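Local atomic coordinates of predicted ancestral HMA domain of Pik-1 from Oryza spp. (Synthetic construct, PDB entry 7BNT), a protein that probably binds AVR-Pik effectors of the rice blast fungus, as the integrated heavy-metal-associated domain of the rice immune receptor Pik-1 does. Residues V9-M14 with E70-S75. Numbering follows the deposited sequence.
Sequences VIKVPM and ELLQVS
Val9 to Lys11 and Glu70 to Gln73 are joined by an antiparallel pairing that a classic beta bulge interrupts, and the two strand axes run at 148° to each other. At the Lys11–Glu70 pair the exchange is regular: Lys11 N donates to Glu70 O over 2.8 Å, and Glu70 N returns a bond to Lys11 O. Beyond it, Leu72 and Gln73 together face the single residue Val9. The carbonyl oxygen of Val9 accepts a nearly straight bond from Leu72 N (2.8 Å) and a weak one from Gln73 N, while Val9 N gives its own hydrogen to Gln73 O. The extra residue is accommodated at Leu72, whose psi of -19° departs from extended backbone geometry.

Ile10 and Leu71 share one face of the sheet. With CG of Leu71 anti to its backbone N and beside the carbonyl carbon (chi1 -177°), CD1 reaches along the strand toward Val9, lying 3.6 Å from Val9 O and touching Ile10 CG1. On the other face, Val9 CG2 rests 3.8 Å from Gln73 CB and also meets the amide end of that side chain. Leu72 CD1 packs against Lys11 CB at 3.7 Å, whereas the extended Lys11 chain carries NZ away, leaving it 5.1 Å from Glu70 OE1, too far for a salt bridge, though the opposite charges may still attract weakly.

In the ferredoxin-like βαββαβ fold of HMA domains, this pairing sets the last strand beside the first. Ile10 reaches Leu58, Val59 and Leu62 of helix 55-65, and Val9 lies on Lys45 and Glu47 of the neighbouring strand 45-50. Strand 70-74 is outermost within the chain, but Gln73 and Val74 pair antiparallel with a strand of another protein, which continues the sheet across the interface.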
ATOM      1  N   VAL B   9      -3.151  -5.480  -3.290  1.00 14.14           N
ATOM      2  CA  VAL B   9      -2.358  -4.550  -4.125  1.00 13.66           C
ATOM      3  C   VAL B   9      -3.083  -4.393  -5.458  1.00 13.94           C
ATOM      4  O   VAL B   9      -3.392  -5.402  -6.106  1.00 13.80           O
ATOM      5  CB  VAL B   9      -0.928  -5.047  -4.341  1.00 13.42           C
ATOM      6  CG1 VAL B   9      -0.156  -4.053  -5.180  1.00 15.15           C
ATOM      7  CG2 VAL B   9      -0.235  -5.277  -3.009  1.00 15.79           C
ATOM      8  N   ILE B  10      -3.323  -3.149  -5.835  1.00 13.98           N
ATOM      9  CA  ILE B  10      -4.019  -2.787  -7.085  1.00 13.47           C
ATOM     10  C   ILE B  10      -3.123  -1.845  -7.890  1.00 14.40           C
ATOM     11  O   ILE B  10      -2.674  -0.824  -7.365  1.00 16.10           O
ATOM     12  CB  ILE B  10      -5.409  -2.175  -6.809  1.00 15.71           C
ATOM     13  CG1 ILE B  10      -6.324  -3.189  -6.121  1.00 16.95           C
ATOM     14  CG2 ILE B  10      -6.023  -1.678  -8.104  1.00 18.37           C
ATOM     15  CD1 ILE B  10      -7.605  -2.587  -5.556  1.00 20.02           C
ATOM     16  N   LYS B  11      -2.872  -2.195  -9.141  1.00 14.63           N
ATOM     17  CA  LYS B  11      -2.154  -1.312 -10.083  1.00 16.03           C
ATOM     18  C   LYS B  11      -3.123  -0.222 -10.546  1.00 18.56           C
ATOM     19  O   LYS B  11      -4.282  -0.543 -10.902  1.00 20.28           O
ATOM     20  CB  LYS B  11      -1.624  -2.090 -11.285  1.00 19.21           C
ATOM     21  CG  LYS B  11      -0.780  -1.250 -12.249  1.00 20.92           C
ATOM     22  CD  LYS B  11       0.025  -2.119 -13.211  1.00 25.69           C
ATOM     23  CE  LYS B  11       0.833  -1.358 -14.235  1.00 31.13           C
ATOM     24  NZ  LYS B  11       1.586  -2.280 -15.125  1.00 38.67           N
ATOM     25  N   VAL B  12      -2.676   1.015 -10.453  1.00 19.47           N
ATOM     26  CA  VAL B  12      -3.558   2.168 -10.744  1.00 23.91           C
ATOM     27  C   VAL B  12      -2.998   2.937 -11.913  1.00 24.27           C
ATOM     28  O   VAL B  12      -1.807   2.891 -12.181  1.00 23.54           O
ATOM     29  CB  VAL B  12      -3.750   3.085  -9.530  1.00 27.06           C
ATOM     30  CG1 VAL B  12      -4.494   2.343  -8.430  1.00 31.07           C
ATOM     31  CG2 VAL B  12      -2.433   3.659  -9.033  1.00 27.85           C
ATOM     32  N   PRO B  13      -3.875   3.724 -12.567  1.00 31.95           N
ATOM     33  CA  PRO B  13      -3.481   4.510 -13.722  1.00 30.30           C
ATOM     34  C   PRO B  13      -2.450   5.564 -13.316  1.00 26.33           C
ATOM     35  O   PRO B  13      -2.537   6.183 -12.250  1.00 27.47           O
ATOM     36  CB  PRO B  13      -4.811   5.118 -14.175  1.00 37.63           C
ATOM     37  CG  PRO B  13      -5.589   5.224 -12.883  1.00 36.62           C
ATOM     38  CD  PRO B  13      -5.290   3.914 -12.209  1.00 36.88           C
ATOM     39  N   MET B  14      -1.486   5.725 -14.208  1.00 25.41           N
ATOM     40  CA  MET B  14      -0.369   6.661 -14.052  1.00 23.24           C
ATOM     41  C   MET B  14      -0.483   7.778 -15.086  1.00 22.77           C
ATOM     42  O   MET B  14       0.549   8.335 -15.458  1.00 24.31           O
ATOM     43  CB  MET B  14       0.930   5.874 -14.201  1.00 23.17           C
ATOM     44  CG  MET B  14       1.088   4.841 -13.096  1.00 22.68           C
ATOM     45  SD  MET B  14       1.414   5.611 -11.494  1.00 22.89           S
ATOM     46  CE  MET B  14       3.179   5.909 -11.660  1.00 24.79           C
ATOM     47  N   GLU B  70      -6.097  -2.806 -11.851  1.00 18.10           N
ATOM     48  CA  GLU B  70      -5.838  -4.250 -11.975  1.00 18.46           C
ATOM     49  C   GLU B  70      -5.417  -4.790 -10.611  1.00 17.40           C
ATOM     50  O   GLU B  70      -4.433  -4.316 -10.042  1.00 18.70           O
ATOM     51  CB  GLU B  70      -4.763  -4.466 -13.045  1.00 23.14           C
ATOM     52  CG  GLU B  70      -4.423  -5.900 -13.307  1.00 25.29           C
ATOM     53  CD  GLU B  70      -3.357  -6.074 -14.383  1.00 28.86           C
ATOM     54  OE1 GLU B  70      -2.739  -5.047 -14.807  1.00 38.39           O
ATOM     55  OE2 GLU B  70      -3.111  -7.230 -14.769  1.00 41.49           O
ATOM     56  N   LEU B  71      -6.153  -5.763 -10.109  1.00 16.75           N
ATOM     57  CA  LEU B  71      -5.759  -6.479  -8.880  1.00 15.24           C
ATOM     58  C   LEU B  71      -4.496  -7.282  -9.148  1.00 14.98           C
ATOM     59  O   LEU B  71      -4.496  -8.094 -10.092  1.00 16.11           O
ATOM     60  CB  LEU B  71      -6.899  -7.371  -8.421  1.00 16.74           C
ATOM     61  CG  LEU B  71      -6.709  -8.143  -7.120  1.00 16.99           C
ATOM     62  CD1 LEU B  71      -6.513  -7.213  -5.944  1.00 16.76           C
ATOM     63  CD2 LEU B  71      -7.900  -9.041  -6.869  1.00 18.74           C
ATOM     64  N   LEU B  72      -3.488  -7.138  -8.291  1.00 13.65           N
ATOM     65  CA  LEU B  72      -2.234  -7.873  -8.515  1.00 13.16           C
ATOM     66  C   LEU B  72      -1.839  -8.763  -7.349  1.00 13.71           C
ATOM     67  O   LEU B  72      -0.963  -9.610  -7.560  1.00 14.23           O
ATOM     68  CB  LEU B  72      -1.096  -6.900  -8.832  1.00 16.61           C
ATOM     69  CG  LEU B  72      -1.236  -6.092 -10.118  1.00 20.23           C
ATOM     70  CD1 LEU B  72       0.011  -5.254 -10.285  1.00 22.22           C
ATOM     71  CD2 LEU B  72      -1.436  -6.961 -11.345  1.00 22.96           C
ATOM     72  N   GLN B  73      -2.367  -8.540  -6.145  1.00 13.14           N
ATOM     73  CA  GLN B  73      -1.953  -9.390  -5.017  1.00 13.23           C
ATOM     74  C   GLN B  73      -3.072  -9.408  -3.989  1.00 14.12           C
ATOM     75  O   GLN B  73      -3.669  -8.355  -3.746  1.00 14.54           O
ATOM     76  CB  GLN B  73      -0.680  -8.843  -4.366  1.00 12.78           C
ATOM     77  CG  GLN B  73      -0.037  -9.798  -3.374  1.00 17.48           C
ATOM     78  CD  GLN B  73       1.069  -9.170  -2.567  1.00 17.51           C
ATOM     79  OE1 GLN B  73       2.004  -8.585  -3.103  1.00 22.10           O
ATOM     80  NE2 GLN B  73       0.976  -9.350  -1.271  1.00 19.49           N
ATOM     81  N   VAL B  74      -3.270 -10.583  -3.394  1.00 14.15           N
ATOM     82  CA  VAL B  74      -4.137 -10.769  -2.208  1.00 14.86           C
ATOM     83  C   VAL B  74      -3.330 -11.591  -1.215  1.00 15.27           C
ATOM     84  O   VAL B  74      -2.829 -12.676  -1.570  1.00 16.04           O
ATOM     85  CB  VAL B  74      -5.442 -11.477  -2.605  1.00 18.89           C
ATOM     86  CG1 VAL B  74      -6.328 -11.711  -1.402  1.00 23.75           C
ATOM     87  CG2 VAL B  74      -6.188 -10.707  -3.684  1.00 20.49           C
ATOM     88  N   SER B  75      -3.218 -11.102   0.006  1.00 16.05           N
ATOM     89  CA  SER B  75      -2.465 -11.831   1.039  1.00 18.20           C
ATOM     90  C   SER B  75      -3.051 -11.571   2.421  1.00 20.29           C
ATOM     91  O   SER B  75      -3.890 -10.707   2.598  1.00 19.54           O
ATOM     92  CB  SER B  75      -1.036 -11.491   0.943  1.00 22.04           C
ATOM     93  OG  SER B  75      -0.817 -10.124   1.146  1.00 26.06           O
ATOM     94  OXT SER B  75      -2.649 -12.339   3.332  1.00 26.64           O
TER